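Local coordinates for uncharacterized protein Q64V53_BACFR (Bacteroides fragilis, PDB 2RA8) that is of unknown function but joins a WGR domain, a module often found in nucleic-acid-binding proteins, to a curved array of leucine-rich repeats, at residues Y83-D88 with M97-K102; G121-D126 with E160-S165; Q154-I159 with K178-N183; L185-K190 with E211-S216. All blocks are in the same frame, centred on the assembly; numbering follows the deposited sequence.

Contact 1 of 4, residues Y83-D88 with M97-K102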
loop_
_atom_site.group_PDB
_atom_site.type_symbol
_atom_site.label_atom_id
_atom_site.label_comp_id
_atom_site.label_asym_id
_atom_site.label_seq_id
_atom_site.Cartn_x
_atom_site.Cartn_y
_atom_site.Cartn_z
ATOM N N TYR A 83 -2.051 9.729 16.982
ATOM C CA TYR A 83 -1.199 10.823 17.412
ATOM C C TYR A 83 0.210 10.473 17.056
ATOM O O TYR A 83 0.739 9.445 17.486
ATOM C CB TYR A 83 -1.301 11.047 18.916
ATOM C CG TYR A 83 -2.669 11.482 19.363
ATOM C CD1 TYR A 83 -3.644 10.545 19.697
ATOM C CD2 TYR A 83 -2.992 12.831 19.453
ATOM C CE1 TYR A 83 -4.907 10.943 20.113
ATOM C CE2 TYR A 83 -4.255 13.242 19.870
ATOM C CZ TYR A 83 -5.200 12.290 20.198
ATOM O OH TYR A 83 -6.438 12.681 20.624
ATOM N N ALA A 84 0.827 11.330 16.255
ATOM C CA ALA A 84 2.187 11.103 15.813
ATOM C C ALA A 84 2.964 12.378 15.703
ATOM O O ALA A 84 2.407 13.422 15.383
ATOM C CB ALA A 84 2.172 10.385 14.471
ATOM N N LEU A 85 4.260 12.296 15.983
ATOM C CA LEU A 85 5.141 13.452 15.891
ATOM C C LEU A 85 5.852 13.428 14.573
ATOM O O LEU A 85 6.423 12.409 14.190
ATOM C CB LEU A 85 6.211 13.437 16.996
ATOM C CG LEU A 85 5.969 14.128 18.346
ATOM C CD1 LEU A 85 7.206 13.952 19.219
ATOM C CD2 LEU A 85 5.683 15.608 18.144
ATOM N N SER A 86 5.815 14.544 13.857
ATOM C CA SER A 86 6.524 14.629 12.588
ATOM C C SER A 86 7.942 15.051 12.917
ATOM O O SER A 86 8.250 15.397 14.068
ATOM C CB SER A 86 5.879 15.677 11.673
ATOM O OG SER A 86 5.953 16.974 12.239
ATOM N N TYR A 87 8.818 15.021 11.918
ATOM C CA TYR A 87 10.208 15.415 12.108
ATOM C C TYR A 87 10.251 16.890 12.426
ATOM O O TYR A 87 11.050 17.339 13.254
ATOM C CB TYR A 87 11.015 15.160 10.823
ATOM C CG TYR A 87 12.509 15.360 10.971
ATOM C CD1 TYR A 87 13.343 14.296 11.299
ATOM C CD2 TYR A 87 13.082 16.620 10.795
ATOM C CE1 TYR A 87 14.718 14.478 11.447
ATOM C CE2 TYR A 87 14.448 16.816 10.943
ATOM C CZ TYR A 87 15.257 15.743 11.266
ATOM O OH TYR A 87 16.607 15.931 11.407
ATOM N N ASP A 88 9.382 17.649 11.763
ATOM C CA ASP A 88 9.317 19.092 11.953
ATOM C C ASP A 88 8.931 19.454 13.359
ATOM O O ASP A 88 9.525 20.343 13.964
ATOM C CB ASP A 88 8.309 19.713 10.979
ATOM C CG ASP A 88 8.638 19.418 9.525
ATOM O OD1 ASP A 88 9.808 19.595 9.126
ATOM O OD2 ASP A 88 7.724 19.017 8.776
HETATM N N MSE A 97 3.586 13.505 23.861
HETATM C CA MSE A 97 2.672 13.356 24.986
HETATM C C MSE A 97 1.900 14.615 25.244
HETATM O O MSE A 97 0.769 14.568 25.734
HETATM C CB MSE A 97 3.435 12.958 26.236
HETATM C CG MSE A 97 3.486 11.467 26.445
HETATM SE SE MSE A 97 1.768 10.830 27.050
HETATM C CE MSE A 97 1.256 9.663 25.606
ATOM N N ASP A 98 2.498 15.759 24.914
ATOM C CA ASP A 98 1.818 17.033 25.108
ATOM C C ASP A 98 0.747 17.213 24.061
ATOM O O ASP A 98 -0.287 17.828 24.332
ATOM C CB ASP A 98 2.805 18.206 25.040
ATOM C CG ASP A 98 3.713 18.275 26.254
ATOM O OD1 ASP A 98 3.226 18.029 27.381
ATOM O OD2 ASP A 98 4.911 18.591 26.087
ATOM N N LYS A 99 0.984 16.686 22.856
ATOM C CA LYS A 99 -0.005 16.779 21.779
ATOM C C LYS A 99 -1.229 15.989 22.151
ATOM O O LYS A 99 -2.354 16.404 21.883
ATOM C CB LYS A 99 0.541 16.222 20.454
ATOM C CG LYS A 99 1.374 17.204 19.649
ATOM C CD LYS A 99 1.007 17.169 18.159
ATOM C CE LYS A 99 1.431 15.879 17.479
ATOM N NZ LYS A 99 1.100 15.899 16.022
ATOM N N ILE A 100 -1.013 14.835 22.772
ATOM C CA ILE A 100 -2.114 13.973 23.185
ATOM C C ILE A 100 -2.841 14.564 24.370
ATOM O O ILE A 100 -4.051 14.782 24.314
ATOM C CB ILE A 100 -1.601 12.565 23.552
ATOM C CG1 ILE A 100 -0.791 11.994 22.384
ATOM C CG2 ILE A 100 -2.775 11.652 23.890
ATOM C CD1 ILE A 100 -0.060 10.712 22.705
ATOM N N LEU A 101 -2.104 14.832 25.447
ATOM C CA LEU A 101 -2.685 15.403 26.664
ATOM C C LEU A 101 -3.395 16.721 26.419
ATOM O O LEU A 101 -4.266 17.113 27.197
ATOM C CB LEU A 101 -1.601 15.605 27.730
ATOM C CG LEU A 101 -0.953 14.367 28.375
ATOM C CD1 LEU A 101 0.245 14.803 29.201
ATOM C CD2 LEU A 101 -1.962 13.618 29.256
ATOM N N LYS A 102 -3.027 17.409 25.338
ATOM C CA LYS A 102 -3.638 18.691 24.985
ATOM C C LYS A 102 -4.967 18.595 24.263
ATOM O O LYS A 102 -5.898 19.344 24.563
ATOM C CB LYS A 102 -2.671 19.519 24.115
ATOM C CG LYS A 102 -3.319 20.726 23.423
ATOM C CD LYS A 102 -3.854 20.378 22.033
ATOM C CE LYS A 102 -5.051 21.246 21.635
ATOM N NZ LYS A 102 -4.768 22.709 21.596
#

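Contact 2 of 4, residues G121-D126 with E160-S165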
loop_
_atom_site.group_PDB
_atom_site.type_symbol
_atom_site.label_atom_id
_atom_site.label_comp_id
_atom_site.label_asym_id
_atom_site.label_seq_id
_atom_site.Cartn_x
_atom_site.Cartn_y
_atom_site.Cartn_z
ATOM N N GLY A 121 16.210 8.066 18.441
ATOM C CA GLY A 121 16.403 6.685 18.843
ATOM C C GLY A 121 15.878 6.379 20.234
ATOM O O GLY A 121 16.204 5.338 20.806
ATOM N N GLU A 122 15.058 7.272 20.778
ATOM C CA GLU A 122 14.497 7.075 22.121
ATOM C C GLU A 122 13.471 5.963 22.125
ATOM O O GLU A 122 12.873 5.669 21.090
ATOM C CB GLU A 122 13.783 8.347 22.619
ATOM C CG GLU A 122 14.411 9.698 22.258
ATOM C CD GLU A 122 13.942 10.248 20.910
ATOM O OE1 GLU A 122 13.983 11.485 20.731
ATOM O OE2 GLU A 122 13.548 9.453 20.030
ATOM N N ASP A 123 13.253 5.329 23.278
ATOM C CA ASP A 123 12.224 4.298 23.346
ATOM C C ASP A 123 10.953 5.071 23.593
ATOM O O ASP A 123 10.967 6.301 23.530
ATOM C CB ASP A 123 12.479 3.289 24.482
ATOM C CG ASP A 123 12.775 3.952 25.823
ATOM O OD1 ASP A 123 12.263 5.059 26.091
ATOM O OD2 ASP A 123 13.516 3.343 26.625
ATOM N N CYS A 124 9.845 4.398 23.880
ATOM C CA CYS A 124 8.603 5.137 24.091
ATOM C C CYS A 124 8.284 5.357 25.544
ATOM O O CYS A 124 7.114 5.438 25.926
ATOM C CB CYS A 124 7.443 4.409 23.404
ATOM S SG CYS A 124 7.354 2.656 23.801
ATOM N N SER A 125 9.328 5.481 26.361
ATOM C CA SER A 125 9.172 5.686 27.807
ATOM C C SER A 125 8.349 6.887 28.217
ATOM O O SER A 125 7.580 6.815 29.183
ATOM C CB SER A 125 10.545 5.797 28.472
ATOM O OG SER A 125 10.768 4.678 29.306
ATOM N N ASP A 126 8.521 8.003 27.511
ATOM C CA ASP A 126 7.781 9.225 27.813
ATOM C C ASP A 126 6.308 9.011 27.649
ATOM O O ASP A 126 5.501 9.510 28.436
ATOM C CB ASP A 126 8.210 10.363 26.882
ATOM C CG ASP A 126 9.468 11.055 27.348
ATOM O OD1 ASP A 126 10.421 10.355 27.748
ATOM O OD2 ASP A 126 9.504 12.302 27.301
ATOM N N GLU A 160 11.565 0.681 19.302
ATOM C CA GLU A 160 11.984 0.473 20.688
ATOM C C GLU A 160 10.839 0.603 21.666
ATOM O O GLU A 160 10.405 1.709 21.997
ATOM C CB GLU A 160 13.089 1.469 21.077
ATOM C CG GLU A 160 14.370 1.321 20.269
ATOM C CD GLU A 160 14.854 -0.115 20.224
ATOM O OE1 GLU A 160 14.943 -0.746 21.300
ATOM O OE2 GLU A 160 15.147 -0.612 19.116
ATOM N N GLN A 161 10.358 -0.538 22.145
ATOM C CA GLN A 161 9.257 -0.555 23.095
ATOM C C GLN A 161 9.743 -0.521 24.526
ATOM O O GLN A 161 10.940 -0.403 24.782
ATOM C CB GLN A 161 8.401 -1.807 22.862
ATOM C CG GLN A 161 7.869 -1.929 21.432
ATOM C CD GLN A 161 6.792 -0.907 21.115
ATOM O OE1 GLN A 161 6.792 0.195 21.654
ATOM N NE2 GLN A 161 5.876 -1.268 20.221
ATOM N N VAL A 162 8.809 -0.616 25.467
ATOM C CA VAL A 162 9.130 -0.612 26.889
ATOM C C VAL A 162 8.132 -1.529 27.542
ATOM O O VAL A 162 7.329 -2.161 26.857
ATOM C CB VAL A 162 8.972 0.793 27.511
ATOM C CG1 VAL A 162 9.990 1.760 26.911
ATOM C CG2 VAL A 162 7.563 1.301 27.275
ATOM N N ASP A 163 8.173 -1.634 28.862
ATOM C CA ASP A 163 7.201 -2.472 29.551
ATOM C C ASP A 163 5.884 -1.728 29.462
ATOM O O ASP A 163 5.751 -0.631 29.997
ATOM C CB ASP A 163 7.613 -2.657 31.009
ATOM C CG ASP A 163 6.551 -3.349 31.833
ATOM O OD1 ASP A 163 5.745 -4.115 31.264
ATOM O OD2 ASP A 163 6.535 -3.137 33.061
ATOM N N LEU A 164 4.905 -2.294 28.764
ATOM C CA LEU A 164 3.616 -1.615 28.641
ATOM C C LEU A 164 2.591 -2.083 29.650
ATOM O O LEU A 164 1.438 -1.664 29.604
ATOM C CB LEU A 164 3.037 -1.792 27.227
ATOM C CG LEU A 164 3.778 -1.173 26.026
ATOM C CD1 LEU A 164 2.927 -1.362 24.758
ATOM C CD2 LEU A 164 4.028 0.303 26.268
ATOM N N SER A 165 2.983 -2.953 30.573
ATOM C CA SER A 165 2.013 -3.425 31.560
ATOM C C SER A 165 1.395 -2.279 32.342
ATOM O O SER A 165 0.204 -2.310 32.665
ATOM C CB SER A 165 2.654 -4.418 32.526
ATOM O OG SER A 165 1.687 -4.925 33.437
#

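Contact 3 of 4, residues Q154-I159 with K178-N183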
loop_
_atom_site.group_PDB
_atom_site.type_symbol
_atom_site.label_atom_id
_atom_site.label_comp_id
_atom_site.label_asym_id
_atom_site.label_seq_id
_atom_site.Cartn_x
_atom_site.Cartn_y
_atom_site.Cartn_z
ATOM N N GLN A 154 10.721 3.889 10.020
ATOM C CA GLN A 154 11.747 3.033 10.595
ATOM C C GLN A 154 11.233 1.600 10.560
ATOM O O GLN A 154 10.068 1.337 10.860
ATOM C CB GLN A 154 12.101 3.502 12.033
ATOM C CG GLN A 154 11.712 2.571 13.165
ATOM C CD GLN A 154 11.943 3.184 14.545
ATOM O OE1 GLN A 154 11.161 2.954 15.475
ATOM N NE2 GLN A 154 13.022 3.952 14.688
ATOM N N GLU A 155 12.095 0.671 10.165
ATOM C CA GLU A 155 11.717 -0.736 10.076
ATOM C C GLU A 155 11.251 -1.285 11.396
ATOM O O GLU A 155 11.717 -0.877 12.457
ATOM C CB GLU A 155 12.879 -1.583 9.570
ATOM C CG GLU A 155 13.263 -1.326 8.125
ATOM C CD GLU A 155 14.061 -2.477 7.547
ATOM O OE1 GLU A 155 15.268 -2.302 7.276
ATOM O OE2 GLU A 155 13.473 -3.566 7.375
ATOM N N ILE A 156 10.337 -2.240 11.323
ATOM C CA ILE A 156 9.756 -2.842 12.514
ATOM C C ILE A 156 10.788 -3.321 13.515
ATOM O O ILE A 156 10.582 -3.207 14.726
ATOM C CB ILE A 156 8.789 -3.991 12.107
ATOM C CG1 ILE A 156 7.858 -4.339 13.282
ATOM C CG2 ILE A 156 9.585 -5.215 11.657
ATOM C CD1 ILE A 156 6.682 -5.206 12.887
ATOM N N SER A 157 11.925 -3.817 13.036
ATOM C CA SER A 157 12.961 -4.311 13.941
ATOM C C SER A 157 13.688 -3.223 14.689
ATOM O O SER A 157 14.525 -3.510 15.545
ATOM C CB SER A 157 13.981 -5.175 13.174
ATOM O OG SER A 157 14.567 -4.463 12.087
ATOM N N TRP A 158 13.370 -1.966 14.389
ATOM C CA TRP A 158 14.012 -0.839 15.055
ATOM C C TRP A 158 13.101 -0.120 16.026
ATOM O O TRP A 158 13.494 0.864 16.656
ATOM C CB TRP A 158 14.546 0.163 14.018
ATOM C CG TRP A 158 15.663 -0.396 13.190
ATOM C CD1 TRP A 158 15.555 -1.080 12.010
ATOM C CD2 TRP A 158 17.055 -0.378 13.522
ATOM N NE1 TRP A 158 16.800 -1.494 11.585
ATOM C CE2 TRP A 158 17.734 -1.081 12.495
ATOM C CE3 TRP A 158 17.790 0.155 14.586
ATOM C CZ2 TRP A 158 19.119 -1.253 12.511
ATOM C CZ3 TRP A 158 19.164 -0.018 14.599
ATOM C CH2 TRP A 158 19.815 -0.721 13.565
ATOM N N ILE A 159 11.873 -0.604 16.155
ATOM C CA ILE A 159 10.925 0.010 17.071
ATOM C C ILE A 159 11.344 -0.338 18.478
ATOM O O ILE A 159 11.483 -1.509 18.814
ATOM C CB ILE A 159 9.494 -0.498 16.796
ATOM C CG1 ILE A 159 9.121 -0.204 15.347
ATOM C CG2 ILE A 159 8.497 0.187 17.728
ATOM C CD1 ILE A 159 7.756 -0.750 14.942
ATOM N N LYS A 178 -3.549 -3.760 20.040
ATOM C CA LYS A 178 -2.729 -4.041 18.877
ATOM C C LYS A 178 -1.418 -3.336 19.108
ATOM O O LYS A 178 -1.396 -2.138 19.409
ATOM C CB LYS A 178 -3.419 -3.493 17.637
ATOM C CG LYS A 178 -2.739 -3.768 16.314
ATOM C CD LYS A 178 -3.671 -3.299 15.204
ATOM C CE LYS A 178 -3.066 -3.447 13.831
ATOM N NZ LYS A 178 -4.067 -2.985 12.827
ATOM N N ILE A 179 -0.326 -4.088 18.986
ATOM C CA ILE A 179 1.023 -3.572 19.199
ATOM C C ILE A 179 1.923 -3.969 18.036
ATOM O O ILE A 179 1.917 -5.119 17.597
ATOM C CB ILE A 179 1.635 -4.155 20.490
ATOM C CG1 ILE A 179 0.704 -3.909 21.694
ATOM C CG2 ILE A 179 2.996 -3.528 20.751
ATOM C CD1 ILE A 179 1.074 -4.776 22.899
ATOM N N LYS A 180 2.709 -3.018 17.544
ATOM C CA LYS A 180 3.625 -3.271 16.437
ATOM C C LYS A 180 5.011 -2.905 16.908
ATOM O O LYS A 180 5.219 -1.792 17.372
ATOM C CB LYS A 180 3.240 -2.418 15.220
ATOM C CG LYS A 180 4.168 -2.571 14.019
ATOM C CD LYS A 180 3.631 -1.775 12.828
ATOM C CE LYS A 180 4.604 -1.830 11.656
ATOM N NZ LYS A 180 4.036 -1.221 10.426
ATOM N N GLY A 181 5.961 -3.838 16.781
ATOM C CA GLY A 181 7.324 -3.605 17.235
ATOM C C GLY A 181 7.456 -4.356 18.548
ATOM O O GLY A 181 6.595 -4.219 19.419
ATOM N N THR A 182 8.513 -5.145 18.715
ATOM C CA THR A 182 8.648 -5.925 19.943
ATOM C C THR A 182 9.953 -5.844 20.711
ATOM O O THR A 182 10.117 -6.528 21.725
ATOM C CB THR A 182 8.345 -7.402 19.658
ATOM O OG1 THR A 182 9.135 -7.838 18.545
ATOM C CG2 THR A 182 6.866 -7.589 19.326
ATOM N N ASN A 183 10.893 -5.027 20.247
ATOM C CA ASN A 183 12.167 -4.881 20.955
ATOM C C ASN A 183 11.941 -4.375 22.374
ATOM O O ASN A 183 11.420 -3.276 22.574
ATOM C CB ASN A 183 13.088 -3.885 20.229
ATOM C CG ASN A 183 13.615 -4.418 18.902
ATOM O OD1 ASN A 183 14.289 -3.697 18.159
ATOM N ND2 ASN A 183 13.321 -5.680 18.604
HETATM O O HOH W 1 10.698 -3.970 17.397
HETATM O O HOH W 2 9.776 -6.250 15.773
#

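Contact 4 of 4, residues L185-K190 with E211-S216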
loop_
_atom_site.group_PDB
_atom_site.type_symbol
_atom_site.label_atom_id
_atom_site.label_comp_id
_atom_site.label_asym_id
_atom_site.label_seq_id
_atom_site.Cartn_x
_atom_site.Cartn_y
_atom_site.Cartn_z
ATOM N N LEU A 185 9.842 -5.303 24.538
ATOM C CA LEU A 185 8.429 -5.165 24.845
ATOM C C LEU A 185 7.991 -6.127 25.918
ATOM O O LEU A 185 8.514 -7.230 26.027
ATOM C CB LEU A 185 7.579 -5.416 23.584
ATOM C CG LEU A 185 6.070 -5.619 23.797
ATOM C CD1 LEU A 185 5.447 -4.330 24.331
ATOM C CD2 LEU A 185 5.401 -6.026 22.500
ATOM N N SER A 186 7.025 -5.702 26.722
ATOM C CA SER A 186 6.464 -6.563 27.758
ATOM C C SER A 186 5.070 -6.062 28.031
ATOM O O SER A 186 4.789 -4.884 27.826
ATOM C CB SER A 186 7.297 -6.509 29.042
ATOM O OG SER A 186 6.808 -7.454 29.980
ATOM N N ILE A 187 4.185 -6.952 28.468
ATOM C CA ILE A 187 2.809 -6.576 28.775
ATOM C C ILE A 187 2.427 -7.129 30.123
ATOM O O ILE A 187 1.273 -7.040 30.542
ATOM C CB ILE A 187 1.813 -7.101 27.716
ATOM C CG1 ILE A 187 1.889 -8.625 27.630
ATOM C CG2 ILE A 187 2.104 -6.450 26.369
ATOM C CD1 ILE A 187 0.813 -9.234 26.760
ATOM N N GLY A 188 3.412 -7.716 30.799
ATOM C CA GLY A 188 3.197 -8.266 32.121
ATOM C C GLY A 188 2.525 -9.621 32.173
ATOM O O GLY A 188 2.215 -10.231 31.141
ATOM N N LYS A 189 2.315 -10.090 33.399
ATOM C CA LYS A 189 1.666 -11.363 33.659
ATOM C C LYS A 189 0.608 -11.075 34.693
ATOM O O LYS A 189 0.822 -11.261 35.887
ATOM C CB LYS A 189 2.684 -12.374 34.200
ATOM C CG LYS A 189 3.840 -12.617 33.243
ATOM C CD LYS A 189 4.838 -13.628 33.762
ATOM C CE LYS A 189 6.055 -13.679 32.850
ATOM N NZ LYS A 189 7.051 -14.692 33.299
ATOM N N LYS A 190 -0.538 -10.593 34.225
ATOM C CA LYS A 190 -1.637 -10.239 35.110
ATOM C C LYS A 190 -2.941 -10.669 34.523
ATOM O O LYS A 190 -3.036 -10.977 33.329
ATOM C CB LYS A 190 -1.672 -8.718 35.325
ATOM C CG LYS A 190 -0.388 -8.145 35.914
ATOM C CD LYS A 190 -0.352 -6.622 35.856
ATOM C CE LYS A 190 0.902 -6.101 36.559
ATOM N NZ LYS A 190 1.099 -4.631 36.429
ATOM N N GLU A 211 5.673 -15.485 26.954
ATOM C CA GLU A 211 5.579 -15.826 28.371
ATOM C C GLU A 211 4.671 -14.878 29.113
ATOM O O GLU A 211 4.002 -15.270 30.074
ATOM C CB GLU A 211 6.972 -15.852 29.005
ATOM C CG GLU A 211 7.848 -16.967 28.438
ATOM C CD GLU A 211 9.174 -17.107 29.155
ATOM O OE1 GLU A 211 9.173 -17.552 30.323
ATOM O OE2 GLU A 211 10.215 -16.770 28.547
ATOM N N ASP A 212 4.640 -13.620 28.685
ATOM C CA ASP A 212 3.743 -12.656 29.307
ATOM C C ASP A 212 2.324 -13.105 29.048
ATOM O O ASP A 212 1.483 -13.093 29.946
ATOM C CB ASP A 212 3.950 -11.249 28.739
ATOM C CG ASP A 212 5.207 -10.586 29.270
ATOM O OD1 ASP A 212 5.672 -10.981 30.363
ATOM O OD2 ASP A 212 5.725 -9.659 28.605
ATOM N N ILE A 213 2.051 -13.530 27.821
ATOM C CA ILE A 213 0.712 -13.995 27.476
ATOM C C ILE A 213 0.351 -15.230 28.276
ATOM O O ILE A 213 -0.707 -15.283 28.903
ATOM C CB ILE A 213 0.616 -14.297 25.971
ATOM C CG1 ILE A 213 0.963 -13.029 25.186
ATOM C CG2 ILE A 213 -0.777 -14.778 25.621
ATOM C CD1 ILE A 213 1.160 -13.253 23.706
ATOM N N LEU A 214 1.242 -16.220 28.287
ATOM C CA LEU A 214 1.001 -17.460 29.022
ATOM C C LEU A 214 0.817 -17.179 30.494
ATOM O O LEU A 214 0.053 -17.865 31.182
ATOM C CB LEU A 214 2.181 -18.427 28.852
ATOM C CG LEU A 214 2.706 -18.740 27.453
ATOM C CD1 LEU A 214 3.684 -19.913 27.533
ATOM C CD2 LEU A 214 1.563 -19.082 26.533
ATOM N N GLY A 215 1.523 -16.166 30.984
ATOM C CA GLY A 215 1.424 -15.806 32.388
ATOM C C GLY A 215 0.225 -14.939 32.724
ATOM O O GLY A 215 -0.044 -14.674 33.898
ATOM N N SER A 216 -0.498 -14.493 31.704
ATOM C CA SER A 216 -1.665 -13.644 31.915
ATOM C C SER A 216 -2.926 -14.437 31.793
ATOM O O SER A 216 -2.946 -15.504 31.184
ATOM C CB SER A 216 -1.707 -12.522 30.881
ATOM O OG SER A 216 -0.520 -11.753 30.907
HETATM O O HOH W 3 -0.555 -9.045 30.239
HETATM O O HOH W 4 9.219 -14.575 31.563
#

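Contact 1 of 4, residues Y83-D88 with M97-K102
The ammonium of Lys99 reaches back from its helix to the carbonyl of Ala84, with NZ 2.9 Å from Ala84 O. The C=O...NZ angle is 152°, and the nitrogen stands 28° out of the carbonyl plane. To get there the lysine chain bends at chi2 (-136°) and again at chi3, which brings CE within 3.4 Å of Ala84 O as well. The same NZ forms a salt bridge with Glu89 of helix 87-91, so the loop carbonyl and a carboxylate share one charge. Next to this polar grip lies the apolar half of the contact. Tyr83 turns its ring to Ile100: Ile100 CG2 sits 4.3 Å from the centroid of the Tyr83 ring and almost on its normal, a CH-pi contact, while Ile100 CG1 rests 3.6 Å from Tyr83 CG, at the root of the ring. The phenol OH is held by Asp103, just past the helix. Leu85 adds only a loose touch, from CD2 to the Lys99 CE methylene. Tyr83 ends strand 80-83, one of the two outermost strands of the parallel sheet in this chain; helix 96-102 packs against that end, and Ile100 also meets Ile112 and Ile114 of the adjoining strand 111-114.

Contact 2 of 4, residues G121-D126 with E160-S165
A thiol and an amide oxygen meet at the middle of this contact: Cys124 SG lies 3.3 Å from Gln161 OE1. The sulfur is put there by a chi1 of 50°, which holds it between its own backbone N and carbonyl carbon. Gln161 starts out pointing away from the 121-126 segment, but its chain bends at chi2 and brings the amide back. That amide is engaged beyond the pair as well, NE2 giving a hydrogen bond to Gly181 O and OE1 receiving a weak one from Trp146.

The backbones themselves are joined sparingly. Cys124 N gives a weak, bent hydrogen bond to Glu160 O, and the same oxygen takes a CA-H...O contact from Asp123 CA at 3.4 Å. Val162 straddles the cysteine and its neighbours with its two methyls. CG2 rests against Cys124 SG at 3.7 Å, while CG1 lies at the same distance from Asp123 CG, the two side chains crossing at about a right angle, and also touches Ser125 OG. Asp123 is meanwhile busy with its own chain: OD1 accepts from Ser125 N at 3.0 Å, 49° out of the carboxylate plane. This is an Asx turn, and it leads into helix 125-132. In the other segment Asp163 OD1 similarly caps Ser165 N, ahead of helix 165-169.

Glu160 CB packs on CA and CB of Asp123, whose carboxylate is turned to its own chain. The contact is thus a mixed one, close packing around polar groups, with one weak direct hydrogen bond between the segments.

Contact 3 of 4, residues Q154-I159 with K178-N183
Ile159, Asn183 and Lys180 bury the most surface here, in a parallel-stranded array consistent with the leucine-rich repeats of this protein: a short 3-10 turn at 156-158, in the loop after strand 143-146, lies against the segment that leaves strand 176-180. Ile159 is directed at the other backbone. Its CD1 lies 3.7 Å from Gly181 CA, and CG2 and CD1 both approach Lys180 O, so the isoleucine fits over the Lys180-Gly181 peptide. Gly181 makes this possible, because a CB there would run into Ile159 CG2, and its backbone angles would also press that CB against the preceding carbonyl.

Lys180 has CG anti to its backbone N (chi1 178°) and stays extended beyond it. The methylenes of this straight chain are crossed obliquely by Ile156, whose CD1 meets Lys180 CG at 3.8 Å. Ile159 CD1 touches the same CG from 4.1 Å, so two isoleucine methyls converge on one methylene. At its far end the lysine makes a weak hydrogen bond to Ile149 O. Ile156 also packs on Ile201 of the next strand, 197-201.

Asn183 packs beside the 3-10 turn. Its CB stands 3.2 Å from Ile159 O, and its amide group lies beside Ser157 O. Two waters bridge the segments: water 2 holds Ile156 O only weakly, but water 1 donates to Ile156 O at 2.8 Å and to Ile159 O at 2.9 Å, and accepts from Asn183 N at 3.0 Å.

Contact 4 of 4, residues L185-K190 with E211-S216
The irregular segment 185-190 passes the last turn of helix 207-215 and comes closest at Lys189 and Ser216, whose CA atoms are 4.4 Å apart. Gly188 has a positive phi, and its O lies 3.1 Å from Asp212 CB. Gly215 N bonds to Glu211 O and Ser216 N to Ile213 O, while Ser216 OG folds back to donate to Asp212 O at 2.6 Å.

Asp212 is the hub of the side chains. Its OD2 takes two hydrogen bonds from the same face of the carboxylate: Ser186 OG at 2.8 Å, on the syn side but tilted 32° out of the plane, and Ile187 N at 3.1 Å, from well above the plane. Next to the carboxylate, Asp212 CB packs on Ile187 CG1, which chi1 of 59° sets between backbone N and carbonyl carbon; Ile187 CD1 goes on to Ile213 CG1. The extended chain of Lys189 crosses Asp212 at about a right angle, its CE 3.7 Å from OD1, and its NZ gives a hydrogen bond to water 4, which reaches Glu211 OE1 weakly. Water 3 donates to both Ile187 O and Ser216 OG.

The two hydrogen bonds to OD2 tie the loop to the helix through a buried carboxylate, and the lysine ammonium, its NZ 4.9 Å from Asp212 OD1, may favour the ionised form.

Contact 1 lies at the outer strand of the parallel sheet and is the most buried of the four, with a ring and an isoleucine beside one lysine bond. The other three are partly buried and follow one another along the repeats. Contacts 2 and 3 share the long loop between strand 143-146 and helix 165-169, and join where Gln161 N bonds to Asn183 O. Contact 4 is linked to contact 2 by a bond from Leu164 N to Ser186 O, and to contact 3 by packing of Ile187 on Ile179. Their chemistry differs accordingly, from thiol and methyls in contact 2 to bridging water in contact 3 and a gripped carboxylate in contact 4.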